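Local coordinates for protein ABC-type phosphate transport system, periplasmic component (Lactobacillus brevis, PDB 4ECF) that probably serves as the solute-binding component of a PstSACB-type ABC transporter, capturing phosphate for import across the cytoplasmic membrane, at residues Leu101-Thr110 with Phe137-Lys148; Ser156-Ala164 with Ser171-Val182. All blocks are in the same frame, centred on the assembly; numbering follows the deposited sequence.

Contact 1: residues Leu101-Thr110 with Phe137-Lys148; sequences LIKIFTGQIT and FEQFGLANHRSK. With EDO (1,2-ethanediol), chain L.
Phe137 leaves its helix with CG anti to the backbone N (chi1 -178°), and this swings its ring across to Phe105, which receives it on a face. The two make a T-shaped (edge-to-face) pair: CE2 of Phe137 lies over the middle of the Phe105 ring, 3.8 Å from Phe105 CE2, and the planes stand 66° apart. Leu142 fits in beside them with its two methyls divided, CD1 against CB of Phe105 and CD2 against CG of Leu101 at 3.8 Å. A branched aliphatic suits this spot because it can fill two directions at once. Near the surface Ile102 takes over, its CG2 sitting squarely above the His145 ring, 3.7 Å from the ring centroid, in a CH-pi contact.

Helix 98-105 thus packs against the end of helix 132-140 and the loop that follows, within the alpha/beta framework of a PstS-like periplasmic binding protein. Helix 98-105 ends in a Schellman motif whose positive-phi residue is Gly107; a beta carbon there would run into Lys148 CD and the preceding carbonyl. A single direct hydrogen bond joins the backbones, Lys148 N to Phe105 O, 2.7 Å long and nearly straight at 164°. Beyond it the extended Lys148 chain runs alongside the turn, CD 3.6 Å from Gly107 CA, and its NZ reaches a water that also donates to Gly107 O. On the other segment, Glu138 OE2 receives the Ser147 hydroxyl at 2.9 Å from OG, tying the loop back to helix 132-140; a salt bridge to Arg134 of the same helix holds the carboxylate in place.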
loop_
_atom_site.group_PDB
_atom_site.type_symbol
_atom_site.label_atom_id
_atom_site.label_comp_id
_atom_site.label_asym_id
_atom_site.label_seq_id
_atom_site.Cartn_x
_atom_site.Cartn_y
_atom_site.Cartn_z
ATOM N N LEU A 101 -14.720 -9.609 9.418
ATOM C CA LEU A 101 -13.819 -9.453 8.286
ATOM C C LEU A 101 -13.074 -10.763 7.979
ATOM O O LEU A 101 -12.951 -11.180 6.804
ATOM C CB LEU A 101 -12.850 -8.310 8.564
ATOM C CG LEU A 101 -11.894 -7.993 7.408
ATOM C CD1 LEU A 101 -12.578 -7.312 6.212
ATOM C CD2 LEU A 101 -10.765 -7.101 7.897
ATOM N N ILE A 102 -12.609 -11.438 9.024
ATOM C CA ILE A 102 -11.862 -12.686 8.863
ATOM C C ILE A 102 -12.790 -13.740 8.277
ATOM O O ILE A 102 -12.454 -14.428 7.333
ATOM C CB ILE A 102 -11.276 -13.161 10.177
ATOM C CG1 ILE A 102 -10.089 -12.289 10.573
ATOM C CG2 ILE A 102 -10.808 -14.616 10.082
ATOM C CD1 ILE A 102 -9.637 -12.418 12.016
ATOM N N LYS A 103 -13.988 -13.823 8.829
ATOM C CA LYS A 103 -14.962 -14.817 8.377
ATOM C C LYS A 103 -15.330 -14.562 6.934
ATOM O O LYS A 103 -15.613 -15.511 6.211
ATOM C CB LYS A 103 -16.199 -14.863 9.274
ATOM C CG LYS A 103 -15.931 -15.531 10.626
ATOM C CD LYS A 103 -17.216 -15.559 11.441
ATOM C CE LYS A 103 -17.109 -16.443 12.654
ATOM N NZ LYS A 103 -18.458 -16.503 13.283
ATOM N N ILE A 104 -15.406 -13.306 6.513
ATOM C CA ILE A 104 -15.688 -13.030 5.090
ATOM C C ILE A 104 -14.549 -13.476 4.187
ATOM O O ILE A 104 -14.772 -14.157 3.182
ATOM C CB ILE A 104 -16.085 -11.542 4.872
ATOM C CG1 ILE A 104 -17.486 -11.328 5.482
ATOM C CG2 ILE A 104 -16.000 -11.128 3.383
ATOM C CD1 ILE A 104 -17.979 -9.895 5.536
ATOM N N PHE A 105 -13.329 -13.085 4.517
ATOM C CA PHE A 105 -12.177 -13.413 3.655
ATOM C C PHE A 105 -11.800 -14.900 3.663
ATOM O O PHE A 105 -11.209 -15.381 2.693
ATOM C CB PHE A 105 -10.990 -12.488 3.955
ATOM C CG PHE A 105 -11.029 -11.207 3.150
ATOM C CD1 PHE A 105 -10.477 -11.166 1.882
ATOM C CD2 PHE A 105 -11.722 -10.094 3.598
ATOM C CE1 PHE A 105 -10.541 -9.996 1.110
ATOM C CE2 PHE A 105 -11.795 -8.935 2.846
ATOM C CZ PHE A 105 -11.217 -8.897 1.583
ATOM N N THR A 106 -12.154 -15.614 4.730
ATOM C CA THR A 106 -11.970 -17.060 4.753
ATOM C C THR A 106 -13.103 -17.843 4.128
ATOM O O THR A 106 -13.017 -19.096 4.042
ATOM C CB THR A 106 -11.697 -17.576 6.165
ATOM O OG1 THR A 106 -12.834 -17.309 6.957
ATOM C CG2 THR A 106 -10.420 -16.922 6.729
ATOM N N GLY A 107 -14.213 -17.184 3.777
ATOM C CA GLY A 107 -15.357 -17.872 3.174
ATOM C C GLY A 107 -16.372 -18.463 4.134
ATOM O O GLY A 107 -17.273 -19.192 3.720
ATOM N N GLN A 108 -16.229 -18.212 5.426
ATOM C CA GLN A 108 -17.192 -18.689 6.400
ATOM C C GLN A 108 -18.532 -17.954 6.340
ATOM O O GLN A 108 -19.562 -18.520 6.656
ATOM C CB GLN A 108 -16.621 -18.549 7.811
ATOM C CG GLN A 108 -15.411 -19.437 8.051
ATOM C CD GLN A 108 -14.806 -19.133 9.377
ATOM O OE1 GLN A 108 -15.376 -19.496 10.407
ATOM N NE2 GLN A 108 -13.708 -18.402 9.379
ATOM N N ILE A 109 -18.494 -16.674 5.990
ATOM C CA ILE A 109 -19.676 -15.855 5.749
ATOM C C ILE A 109 -19.706 -15.582 4.253
ATOM O O ILE A 109 -18.690 -15.187 3.661
ATOM C CB ILE A 109 -19.593 -14.527 6.511
ATOM C CG1 ILE A 109 -19.872 -14.759 8.015
ATOM C CG2 ILE A 109 -20.567 -13.496 5.935
ATOM C CD1 ILE A 109 -19.553 -13.545 8.879
ATOM N N THR A 110 -20.835 -15.883 3.611
ATOM C CA THR A 110 -20.889 -15.807 2.136
ATOM C C THR A 110 -21.958 -14.843 1.579
ATOM O O THR A 110 -22.040 -14.658 0.384
ATOM C CB THR A 110 -21.148 -17.203 1.524
ATOM O OG1 THR A 110 -22.383 -17.700 2.015
ATOM C CG2 THR A 110 -19.985 -18.177 1.861
ATOM N N PHE A 137 -2.428 -6.537 4.691
ATOM C CA PHE A 137 -3.836 -6.730 5.013
ATOM C C PHE A 137 -4.023 -8.077 5.743
ATOM O O PHE A 137 -4.685 -8.150 6.798
ATOM C CB PHE A 137 -4.702 -6.640 3.750
ATOM C CG PHE A 137 -6.182 -6.791 4.022
ATOM C CD1 PHE A 137 -6.887 -5.766 4.624
ATOM C CD2 PHE A 137 -6.871 -7.965 3.679
ATOM C CE1 PHE A 137 -8.259 -5.869 4.852
ATOM C CE2 PHE A 137 -8.241 -8.080 3.935
ATOM C CZ PHE A 137 -8.929 -7.035 4.505
ATOM N N GLU A 138 -3.361 -9.115 5.246
ATOM C CA GLU A 138 -3.463 -10.444 5.910
ATOM C C GLU A 138 -2.887 -10.414 7.323
ATOM O O GLU A 138 -3.492 -10.942 8.263
ATOM C CB GLU A 138 -2.856 -11.557 5.009
ATOM C CG GLU A 138 -3.675 -11.715 3.700
ATOM C CD GLU A 138 -3.416 -12.960 2.843
ATOM O OE1 GLU A 138 -2.321 -13.537 2.939
ATOM O OE2 GLU A 138 -4.298 -13.325 2.019
ATOM N N GLN A 139 -1.718 -9.766 7.480
ATOM C CA GLN A 139 -1.073 -9.737 8.760
ATOM C C GLN A 139 -1.843 -8.868 9.786
ATOM O O GLN A 139 -2.070 -9.299 10.909
ATOM C CB GLN A 139 0.371 -9.276 8.621
ATOM C CG GLN A 139 1.089 -9.148 9.956
ATOM C CD GLN A 139 2.606 -9.052 9.800
ATOM O OE1 GLN A 139 3.125 -8.816 8.693
ATOM N NE2 GLN A 139 3.323 -9.253 10.908
ATOM N N PHE A 140 -2.197 -7.633 9.407
ATOM C CA PHE A 140 -2.716 -6.672 10.368
ATOM C C PHE A 140 -4.223 -6.462 10.349
ATOM O O PHE A 140 -4.794 -5.903 11.310
ATOM C CB PHE A 140 -1.959 -5.335 10.202
ATOM C CG PHE A 140 -0.483 -5.457 10.447
ATOM C CD1 PHE A 140 -0.013 -5.615 11.736
ATOM C CD2 PHE A 140 0.427 -5.429 9.404
ATOM C CE1 PHE A 140 1.334 -5.777 11.979
ATOM C CE2 PHE A 140 1.785 -5.597 9.634
ATOM C CZ PHE A 140 2.235 -5.770 10.923
ATOM N N GLY A 141 -4.864 -6.912 9.277
ATOM C CA GLY A 141 -6.324 -6.951 9.113
ATOM C C GLY A 141 -6.987 -8.290 9.447
ATOM O O GLY A 141 -8.001 -8.336 10.154
ATOM N N LEU A 142 -6.360 -9.353 8.965
ATOM C CA LEU A 142 -6.899 -10.727 9.082
ATOM C C LEU A 142 -6.206 -11.613 10.144
ATOM O O LEU A 142 -6.413 -12.840 10.147
ATOM C CB LEU A 142 -6.916 -11.412 7.716
ATOM C CG LEU A 142 -7.613 -10.707 6.542
ATOM C CD1 LEU A 142 -7.567 -11.611 5.293
ATOM C CD2 LEU A 142 -9.055 -10.392 6.841
ATOM N N ALA A 143 -5.385 -11.042 11.021
ATOM C CA ALA A 143 -4.705 -11.835 12.070
ATOM C C ALA A 143 -3.994 -13.080 11.498
ATOM O O ALA A 143 -4.044 -14.179 12.052
ATOM C CB ALA A 143 -5.654 -12.204 13.210
ATOM N N ASN A 144 -3.335 -12.870 10.356
ATOM C CA ASN A 144 -2.593 -13.901 9.636
ATOM C C ASN A 144 -3.428 -15.043 9.031
ATOM O O ASN A 144 -2.861 -16.036 8.604
ATOM C CB ASN A 144 -1.429 -14.448 10.487
ATOM C CG ASN A 144 -0.426 -13.378 10.852
ATOM O OD1 ASN A 144 -0.135 -13.152 12.028
ATOM N ND2 ASN A 144 0.106 -12.726 9.854
ATOM N N HIS A 145 -4.744 -14.895 8.961
ATOM C CA HIS A 145 -5.555 -15.807 8.163
ATOM C C HIS A 145 -5.279 -15.622 6.679
ATOM O O HIS A 145 -5.073 -14.512 6.192
ATOM C CB HIS A 145 -7.023 -15.617 8.458
ATOM C CG HIS A 145 -7.439 -16.136 9.797
ATOM N ND1 HIS A 145 -7.976 -17.374 9.957
ATOM C CD2 HIS A 145 -7.315 -15.592 11.076
ATOM C CE1 HIS A 145 -8.238 -17.575 11.273
ATOM N NE2 HIS A 145 -7.819 -16.509 11.959
ATOM N N ARG A 146 -5.235 -16.735 5.963
ATOM C CA ARG A 146 -5.140 -16.767 4.489
ATOM C C ARG A 146 -6.508 -16.594 3.880
ATOM O O ARG A 146 -7.498 -17.129 4.398
ATOM C CB ARG A 146 -4.616 -18.125 4.006
ATOM C CG ARG A 146 -3.185 -18.436 4.431
ATOM C CD ARG A 146 -2.175 -17.509 3.773
ATOM N NE ARG A 146 -2.082 -16.227 4.474
ATOM C CZ ARG A 146 -1.199 -15.933 5.430
ATOM N NH1 ARG A 146 -0.273 -16.803 5.838
ATOM N NH2 ARG A 146 -1.248 -14.740 5.985
ATOM N N SER A 147 -6.582 -15.844 2.777
ATOM C CA SER A 147 -7.831 -15.632 2.081
ATOM C C SER A 147 -8.273 -16.916 1.376
ATOM O O SER A 147 -7.427 -17.695 0.916
ATOM C CB SER A 147 -7.646 -14.488 1.072
ATOM O OG SER A 147 -7.187 -13.328 1.742
ATOM N N LYS A 148 -9.576 -17.117 1.322
ATOM C CA LYS A 148 -10.219 -18.028 0.415
ATOM C C LYS A 148 -9.766 -17.675 -1.035
ATOM O O LYS A 148 -9.635 -16.518 -1.362
ATOM C CB LYS A 148 -11.735 -17.798 0.569
ATOM C CG LYS A 148 -12.650 -18.663 -0.309
ATOM C CD LYS A 148 -14.107 -18.220 -0.162
ATOM C CE LYS A 148 -15.047 -18.722 -1.255
ATOM N NZ LYS A 148 -16.481 -18.376 -0.942
HETATM C C1 EDO L . -6.250 -8.286 13.190
HETATM O O1 EDO L . -5.001 -8.665 12.554
HETATM C C2 EDO L . -6.101 -8.200 14.714
HETATM O O2 EDO L . -6.756 -9.281 15.406
HETATM O O HOH W 1 -17.134 -20.095 1.111
#

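Contact 2: residues Ser156-Ala164 with Ser171-Val182; sequences SGMVRSIVA and SYVAFSYVNKTV. With ACT (acetate ion), chain C; EDO (1,2-ethanediol), chain K.
Helix 156-164 lies over strand 171-174 with the axes 8.3 Å apart and the chain directions 134° from parallel; after the strand a 3-10 turn and a type I turn carry the chain back along the helix to Val182. Ser156 sets its CB over the centre of the Tyr177 ring, 3.5 Å from the centroid, a CH-pi contact that a small side chain allows. Its OG is hydrogen-bonded to Thr12 OG1, and Tyr177 OH to Thr12 O. Arg160 starts with CG anti to the backbone N (chi1 174°) and bends at chi3, which brings NH1 to Tyr177 O at 2.9 Å. The same nitrogen donates to an acetate ion, probably from the crystallisation liquor. Asn179 ND2 and Tyr177 CD2 cover opposite faces of the guanidinium, the Asn179 amide almost parallel to it. An alanine in place of Arg160 would remove the donor to Tyr177 O and is likely to leave the Asn179 amide without its flat neighbour. Farther along, Val163 CG1 and Ala164 CB meet Val182 CG1, each at 3.9 Å, while Val159 CG1 presses tightly on Ser171, 3.3 Å from CB. Asn179 OD1 accepts from Thr181 N, an Asx turn, and from Thr181 OG1. Strand 151-153, helix 156-165 and strand 169-174 form a beta-alpha-beta crossover, as in alpha/beta periplasmic binding proteins; the Ser156 side chain lies about 5 Å from a bound phosphate ion, near but not touching, consistent with a place beside the phosphate site.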
loop_
_atom_site.group_PDB
_atom_site.type_symbol
_atom_site.label_atom_id
_atom_site.label_comp_id
_atom_site.label_asym_id
_atom_site.label_seq_id
_atom_site.Cartn_x
_atom_site.Cartn_y
_atom_site.Cartn_z
ATOM N N SER A 156 -3.592 -2.035 -7.453
ATOM C CA SER A 156 -4.517 -1.252 -6.643
ATOM C C SER A 156 -5.643 -0.643 -7.490
ATOM O O SER A 156 -6.804 -0.687 -7.126
ATOM C CB SER A 156 -3.747 -0.112 -5.944
ATOM O OG SER A 156 -2.745 -0.580 -5.066
ATOM N N GLY A 157 -5.293 -0.042 -8.633
ATOM C CA GLY A 157 -6.276 0.598 -9.490
ATOM C C GLY A 157 -7.305 -0.357 -10.065
ATOM O O GLY A 157 -8.481 -0.014 -10.109
HETATM N N MSE A 158 -6.872 -1.556 -10.443
HETATM C CA MSE A 158 -7.801 -2.569 -10.965
HETATM C C MSE A 158 -8.715 -3.144 -9.864
HETATM O O MSE A 158 -9.879 -3.398 -10.123
HETATM C CB MSE A 158 -7.050 -3.648 -11.724
HETATM C CG MSE A 158 -6.403 -3.101 -12.986
HETATM SE SE MSE A 158 -5.360 -4.444 -13.936
HETATM C CE MSE A 158 -3.762 -4.598 -12.887
ATOM N N VAL A 159 -8.194 -3.341 -8.648
ATOM C CA VAL A 159 -9.017 -3.749 -7.508
ATOM C C VAL A 159 -10.119 -2.685 -7.310
ATOM O O VAL A 159 -11.303 -2.997 -7.222
ATOM C CB VAL A 159 -8.165 -3.937 -6.222
ATOM C CG1 VAL A 159 -9.051 -3.740 -4.997
ATOM C CG2 VAL A 159 -7.479 -5.327 -6.201
ATOM N N ARG A 160 -9.739 -1.396 -7.265
ATOM C CA ARG A 160 -10.746 -0.349 -7.091
ATOM C C ARG A 160 -11.847 -0.383 -8.200
ATOM O O ARG A 160 -13.034 -0.316 -7.897
ATOM C CB ARG A 160 -10.081 1.019 -6.998
ATOM C CG ARG A 160 -11.095 2.154 -6.971
ATOM C CD ARG A 160 -10.384 3.483 -6.967
ATOM N NE ARG A 160 -9.544 3.715 -8.145
ATOM C CZ ARG A 160 -8.630 4.672 -8.245
ATOM N NH1 ARG A 160 -8.391 5.507 -7.244
ATOM N NH2 ARG A 160 -7.931 4.806 -9.372
ATOM N N SER A 161 -11.470 -0.464 -9.474
ATOM C CA SER A 161 -12.476 -0.434 -10.543
ATOM C C SER A 161 -13.402 -1.638 -10.552
ATOM O O SER A 161 -14.613 -1.497 -10.812
ATOM C CB SER A 161 -11.837 -0.260 -11.930
ATOM O OG SER A 161 -10.800 -1.184 -12.123
ATOM N N ILE A 162 -12.868 -2.821 -10.241
ATOM C CA ILE A 162 -13.668 -4.032 -10.208
ATOM C C ILE A 162 -14.620 -3.989 -9.005
ATOM O O ILE A 162 -15.794 -4.377 -9.105
ATOM C CB ILE A 162 -12.780 -5.298 -10.160
ATOM C CG1 ILE A 162 -12.049 -5.485 -11.498
ATOM C CG2 ILE A 162 -13.612 -6.531 -9.811
ATOM C CD1 ILE A 162 -12.946 -5.898 -12.640
ATOM N N VAL A 163 -14.137 -3.503 -7.863
ATOM C CA VAL A 163 -15.026 -3.381 -6.692
ATOM C C VAL A 163 -16.175 -2.430 -6.996
ATOM O O VAL A 163 -17.323 -2.715 -6.671
ATOM C CB VAL A 163 -14.247 -2.975 -5.396
ATOM C CG1 VAL A 163 -15.191 -2.502 -4.269
ATOM C CG2 VAL A 163 -13.398 -4.155 -4.935
ATOM N N ALA A 164 -15.862 -1.312 -7.663
ATOM C CA ALA A 164 -16.866 -0.304 -7.983
ATOM C C ALA A 164 -18.027 -0.845 -8.791
ATOM O O ALA A 164 -19.179 -0.493 -8.530
ATOM C CB ALA A 164 -16.220 0.889 -8.699
ATOM N N SER A 171 -12.716 -5.842 -1.325
ATOM C CA SER A 171 -11.263 -5.962 -1.500
ATOM C C SER A 171 -10.579 -5.027 -0.510
ATOM O O SER A 171 -11.163 -4.624 0.505
ATOM C CB SER A 171 -10.819 -5.674 -2.927
ATOM O OG SER A 171 -9.500 -6.161 -3.151
ATOM N N TYR A 172 -9.329 -4.760 -0.797
ATOM C CA TYR A 172 -8.510 -3.893 0.061
ATOM C C TYR A 172 -7.634 -3.033 -0.823
ATOM O O TYR A 172 -7.137 -3.506 -1.846
ATOM C CB TYR A 172 -7.702 -4.760 1.029
ATOM C CG TYR A 172 -7.151 -5.992 0.418
ATOM C CD1 TYR A 172 -5.973 -5.972 -0.289
ATOM C CD2 TYR A 172 -7.872 -7.202 0.432
ATOM C CE1 TYR A 172 -5.462 -7.110 -0.890
ATOM C CE2 TYR A 172 -7.377 -8.345 -0.154
ATOM C CZ TYR A 172 -6.156 -8.302 -0.834
ATOM O OH TYR A 172 -5.660 -9.448 -1.431
ATOM N N VAL A 173 -7.368 -1.788 -0.387
ATOM C CA VAL A 173 -6.592 -0.856 -1.156
ATOM C C VAL A 173 -5.993 0.208 -0.259
ATOM O O VAL A 173 -6.517 0.518 0.822
ATOM C CB VAL A 173 -7.430 -0.196 -2.287
ATOM C CG1 VAL A 173 -8.353 0.915 -1.753
ATOM C CG2 VAL A 173 -6.546 0.179 -3.457
ATOM N N ALA A 174 -4.857 0.704 -0.703
ATOM C CA ALA A 174 -4.196 1.844 -0.022
ATOM C C ALA A 174 -5.144 3.059 0.060
ATOM O O ALA A 174 -5.901 3.323 -0.852
ATOM C CB ALA A 174 -2.904 2.204 -0.774
ATOM N N PHE A 175 -5.051 3.845 1.151
ATOM C CA PHE A 175 -5.919 4.997 1.382
ATOM C C PHE A 175 -6.088 6.001 0.194
ATOM O O PHE A 175 -7.220 6.423 -0.120
ATOM C CB PHE A 175 -5.407 5.804 2.601
ATOM C CG PHE A 175 -5.751 5.237 3.969
ATOM C CD1 PHE A 175 -6.256 3.959 4.173
ATOM C CD2 PHE A 175 -5.458 5.989 5.094
ATOM C CE1 PHE A 175 -6.520 3.495 5.454
ATOM C CE2 PHE A 175 -5.743 5.523 6.377
ATOM C CZ PHE A 175 -6.244 4.279 6.547
ATOM N N SER A 176 -5.018 6.288 -0.503
ATOM C CA SER A 176 -5.125 7.260 -1.628
ATOM C C SER A 176 -6.100 6.841 -2.733
ATOM O O SER A 176 -6.715 7.694 -3.427
ATOM C CB SER A 176 -3.788 7.484 -2.291
ATOM O OG SER A 176 -3.617 6.579 -3.361
ATOM N N TYR A 177 -6.230 5.526 -2.920
ATOM C CA TYR A 177 -7.066 5.058 -3.986
ATOM C C TYR A 177 -8.540 5.177 -3.658
ATOM O O TYR A 177 -9.374 5.034 -4.534
ATOM C CB TYR A 177 -6.734 3.596 -4.343
ATOM C CG TYR A 177 -5.462 3.414 -5.170
ATOM C CD1 TYR A 177 -4.190 3.418 -4.580
ATOM C CD2 TYR A 177 -5.533 3.289 -6.562
ATOM C CE1 TYR A 177 -3.044 3.305 -5.336
ATOM C CE2 TYR A 177 -4.385 3.154 -7.327
ATOM C CZ TYR A 177 -3.130 3.180 -6.728
ATOM O OH TYR A 177 -2.027 2.987 -7.539
ATOM N N VAL A 178 -8.891 5.393 -2.389
ATOM C CA VAL A 178 -10.298 5.484 -2.055
ATOM C C VAL A 178 -10.904 6.737 -2.708
ATOM O O VAL A 178 -10.320 7.811 -2.593
ATOM C CB VAL A 178 -10.531 5.508 -0.513
ATOM C CG1 VAL A 178 -12.007 5.732 -0.217
ATOM C CG2 VAL A 178 -10.013 4.208 0.129
ATOM N N ASN A 179 -12.020 6.557 -3.403
ATOM C CA ASN A 179 -12.792 7.644 -4.015
ATOM C C ASN A 179 -14.289 7.322 -3.997
ATOM O O ASN A 179 -14.700 6.287 -3.451
ATOM C CB ASN A 179 -12.266 7.973 -5.444
ATOM C CG ASN A 179 -12.565 6.887 -6.494
ATOM O OD1 ASN A 179 -13.455 6.067 -6.340
ATOM N ND2 ASN A 179 -11.817 6.921 -7.597
ATOM N N LYS A 180 -15.092 8.194 -4.613
ATOM C CA LYS A 180 -16.552 8.116 -4.582
ATOM C C LYS A 180 -17.150 6.880 -5.244
ATOM O O LYS A 180 -18.335 6.589 -5.043
ATOM C CB LYS A 180 -17.168 9.355 -5.263
ATOM C CG LYS A 180 -17.007 10.657 -4.496
ATOM C CD LYS A 180 -17.750 11.810 -5.173
ATOM C CE LYS A 180 -17.074 12.267 -6.459
ATOM N NZ LYS A 180 -15.727 12.855 -6.212
ATOM N N THR A 181 -16.358 6.147 -6.030
ATOM C CA THR A 181 -16.873 4.949 -6.699
ATOM C C THR A 181 -16.956 3.720 -5.772
ATOM O O THR A 181 -17.611 2.745 -6.113
ATOM C CB THR A 181 -16.030 4.576 -7.936
ATOM O OG1 THR A 181 -14.721 4.205 -7.515
ATOM C CG2 THR A 181 -15.929 5.767 -8.929
ATOM N N VAL A 182 -16.277 3.788 -4.628
ATOM C CA VAL A 182 -16.266 2.690 -3.646
ATOM C C VAL A 182 -16.480 3.206 -2.215
ATOM O O VAL A 182 -16.423 4.419 -1.972
ATOM C CB VAL A 182 -14.952 1.878 -3.729
ATOM C CG1 VAL A 182 -14.795 1.244 -5.116
ATOM C CG2 VAL A 182 -13.745 2.754 -3.400
HETATM C C ACT C . -4.971 7.143 -7.351
HETATM O O ACT C . -6.183 7.356 -7.131
HETATM O OXT ACT C . -4.146 7.208 -6.420
HETATM C CH3 ACT C . -4.526 6.802 -8.748
HETATM C C1 EDO K . -23.678 -2.729 -8.952
HETATM O O1 EDO K . -23.829 -2.799 -7.527
HETATM C C2 EDO K . -23.338 -1.310 -9.386
HETATM O O2 EDO K . -22.205 -0.847 -8.648
HETATM O O HOH W 2 -3.352 -0.967 -2.482
HETATM O O HOH W 3 -2.575 0.834 -9.306
HETATM O O HOH W 4 -19.667 0.790 -5.901
#

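In the fold
Contact 1 closes before contact 2 opens along the chain, and their centres lie 18 Å apart within the same PBP superfamily range. The mixed sheet separates helix 156-165 of contact 2 from helices 98-105 and 132-140 of contact 1, which pack on the side of strand 169-174 that Tyr172 faces, the first also on strand 123-127. The two contacts touch directly where Tyr172 stacks on Phe137 and also packs against Phe105, Phe137 CD2 and Tyr172 CD2 being 3.5 Å apart. Because Ser171 points to helix 156-165 and Tyr172 away from it, one strand serves both contacts, joining the helix layers on its two sides.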